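Local coordinates for GTPase-activating protein BEM3 (Saccharomyces cerevisiae S288C, PDB 6FSF), which activates the GTPase activity of CDC42 and, less efficiently, of RHO1, and binds phosphatidylinositol 3-phosphate; this piece holds its tandem PX and PH domains, at residues R204-T210 and K222-E228. Numbering follows the deposited sequence.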
# COMPACT_ATOMS: atom_id res chain seq x y z
N ARG A 204 13.18 -4.21 -6.24
CA ARG A 204 12.25 -3.72 -7.25
C ARG A 204 11.89 -2.28 -6.91
O ARG A 204 11.71 -1.95 -5.73
CB ARG A 204 11.00 -4.59 -7.33
CG ARG A 204 10.09 -4.26 -8.49
CD ARG A 204 9.13 -5.40 -8.77
NE ARG A 204 8.37 -5.17 -9.99
CZ ARG A 204 8.88 -5.28 -11.21
NH1 ARG A 204 10.16 -5.61 -11.38
NH2 ARG A 204 8.12 -5.06 -12.28
N ASN A 205 11.78 -1.44 -7.94
CA ASN A 205 11.55 -0.01 -7.77
C ASN A 205 12.59 0.59 -6.84
O ASN A 205 12.30 1.46 -6.01
CB ASN A 205 10.13 0.26 -7.24
CG ASN A 205 9.06 -0.41 -8.07
OD1 ASN A 205 9.16 -0.48 -9.29
ND2 ASN A 205 8.03 -0.91 -7.40
N GLY A 206 13.83 0.12 -6.96
CA GLY A 206 14.85 0.46 -5.99
C GLY A 206 15.95 1.38 -6.49
O GLY A 206 16.15 1.54 -7.69
N PHE A 207 16.65 1.99 -5.54
CA PHE A 207 17.79 2.85 -5.84
C PHE A 207 18.76 2.79 -4.67
O PHE A 207 18.41 2.37 -3.56
CB PHE A 207 17.35 4.29 -6.11
CG PHE A 207 16.34 4.82 -5.13
CD1 PHE A 207 14.99 4.79 -5.42
CD2 PHE A 207 16.75 5.35 -3.92
CE1 PHE A 207 14.06 5.28 -4.52
CE2 PHE A 207 15.83 5.85 -3.01
CZ PHE A 207 14.49 5.81 -3.32
N LEU A 208 19.99 3.21 -4.92
CA LEU A 208 21.07 3.15 -3.94
C LEU A 208 21.53 4.56 -3.60
O LEU A 208 21.81 5.37 -4.49
CB LEU A 208 22.25 2.33 -4.47
CG LEU A 208 23.55 2.41 -3.66
CD1 LEU A 208 23.31 1.93 -2.23
CD2 LEU A 208 24.65 1.60 -4.32
N ILE A 209 21.63 4.84 -2.30
CA ILE A 209 22.17 6.10 -1.80
C ILE A 209 23.49 5.80 -1.10
O ILE A 209 23.52 5.07 -0.11
CB ILE A 209 21.19 6.80 -0.85
CG1 ILE A 209 19.85 7.06 -1.55
CG2 ILE A 209 21.78 8.11 -0.34
CD1 ILE A 209 18.86 7.85 -0.72
N THR A 210 24.58 6.36 -1.63
CA THR A 210 25.93 6.13 -1.12
C THR A 210 26.44 7.42 -0.49
O THR A 210 26.91 8.32 -1.20
CB THR A 210 26.86 5.65 -2.23
OG1 THR A 210 26.30 4.50 -2.87
CG2 THR A 210 28.22 5.29 -1.66
N LYS A 222 26.21 2.79 2.24
CA LYS A 222 25.25 2.51 1.18
C LYS A 222 23.92 2.07 1.77
O LYS A 222 23.88 1.15 2.60
CB LYS A 222 25.76 1.41 0.25
CG LYS A 222 27.23 1.48 -0.09
CD LYS A 222 27.72 0.12 -0.54
CE LYS A 222 28.63 0.23 -1.75
NZ LYS A 222 28.96 -1.11 -2.31
N TYR A 223 22.83 2.73 1.35
CA TYR A 223 21.48 2.36 1.75
C TYR A 223 20.67 2.00 0.51
O TYR A 223 20.59 2.78 -0.44
CB TYR A 223 20.77 3.51 2.50
CG TYR A 223 21.42 3.95 3.81
CD1 TYR A 223 22.54 3.31 4.30
CD2 TYR A 223 20.90 4.99 4.55
CE1 TYR A 223 23.14 3.71 5.47
CE2 TYR A 223 21.49 5.39 5.74
CZ TYR A 223 22.61 4.74 6.19
OH TYR A 223 23.21 5.13 7.36
N TYR A 224 20.07 0.81 0.52
CA TYR A 224 19.21 0.35 -0.56
C TYR A 224 17.76 0.62 -0.19
O TYR A 224 17.29 0.15 0.85
CB TYR A 224 19.45 -1.13 -0.85
CG TYR A 224 20.87 -1.44 -1.27
CD1 TYR A 224 21.23 -1.47 -2.61
CD2 TYR A 224 21.86 -1.67 -0.32
CE1 TYR A 224 22.53 -1.75 -2.99
CE2 TYR A 224 23.16 -1.94 -0.69
CZ TYR A 224 23.49 -1.98 -2.03
OH TYR A 224 24.78 -2.25 -2.41
N ILE A 225 17.06 1.37 -1.03
CA ILE A 225 15.71 1.84 -0.74
C ILE A 225 14.81 1.51 -1.92
O ILE A 225 15.16 1.80 -3.07
CB ILE A 225 15.69 3.35 -0.44
CG1 ILE A 225 16.57 3.66 0.77
CG2 ILE A 225 14.26 3.83 -0.21
CD1 ILE A 225 16.96 5.12 0.88
N CYS A 226 13.65 0.93 -1.64
CA CYS A 226 12.66 0.60 -2.66
C CYS A 226 11.33 1.23 -2.30
O CYS A 226 10.98 1.38 -1.12
CB CYS A 226 12.49 -0.92 -2.80
SG CYS A 226 13.98 -1.80 -3.32
N THR A 227 10.58 1.62 -3.32
CA THR A 227 9.22 2.11 -3.16
C THR A 227 8.22 1.01 -3.49
O THR A 227 8.56 -0.03 -4.04
CB THR A 227 8.97 3.34 -4.04
OG1 THR A 227 9.43 3.08 -5.37
CG2 THR A 227 9.70 4.56 -3.48
N GLU A 228 6.96 1.26 -3.14
CA GLU A 228 5.92 0.27 -3.39
C GLU A 228 5.51 0.21 -4.85
O GLU A 228 5.06 -0.84 -5.32
CB GLU A 228 4.70 0.56 -2.51
CG GLU A 228 4.96 0.39 -1.03
CD GLU A 228 3.70 0.52 -0.20
OE1 GLU A 228 3.49 1.60 0.40
OE2 GLU A 228 2.92 -0.45 -0.16
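L208 lays its CD1 methyl over the centre of the Y224 ring, 3.9 Å from CD1 to the ring centroid and 11° off the normal, a CH-pi contact between non-hydrogen-bonded partners of an antiparallel hairpin. The same methyl touches CB of K222 at 3.5 Å. R148, on the adjoining strand, adds a cation-pi contact to Y224. On the face carrying F207, I209 and I225, F207 has chi1 at 45°, with CG between its backbone N and carbonyl carbon; this swings the ring over the neighbouring strand, where I225 O lies above its centre and CE2 packs 3.6 Å from I225 CB. I209 CD1 then meets I225 CD1 at 3.7 Å. Two reciprocal pairs of backbone bonds, F207 with I225 and I209 with Y223, fix the register. Next to the G206-C226 pair, T227 N donates to N205 O at 3.2 Å, approaching 40° out of the carbonyl plane, while N205 ND2 bonds D94 of helix 90-107 and E228 bonds S25 and T26. The hairpin forms the last two strands of the PH-domain sheet before its C-terminal helix, 230-240. The chemistry thus divides between backbone bonds with apolar packing along the strands and polar side chains at the N205/E228 end, which tie the PH domain to the PX domain.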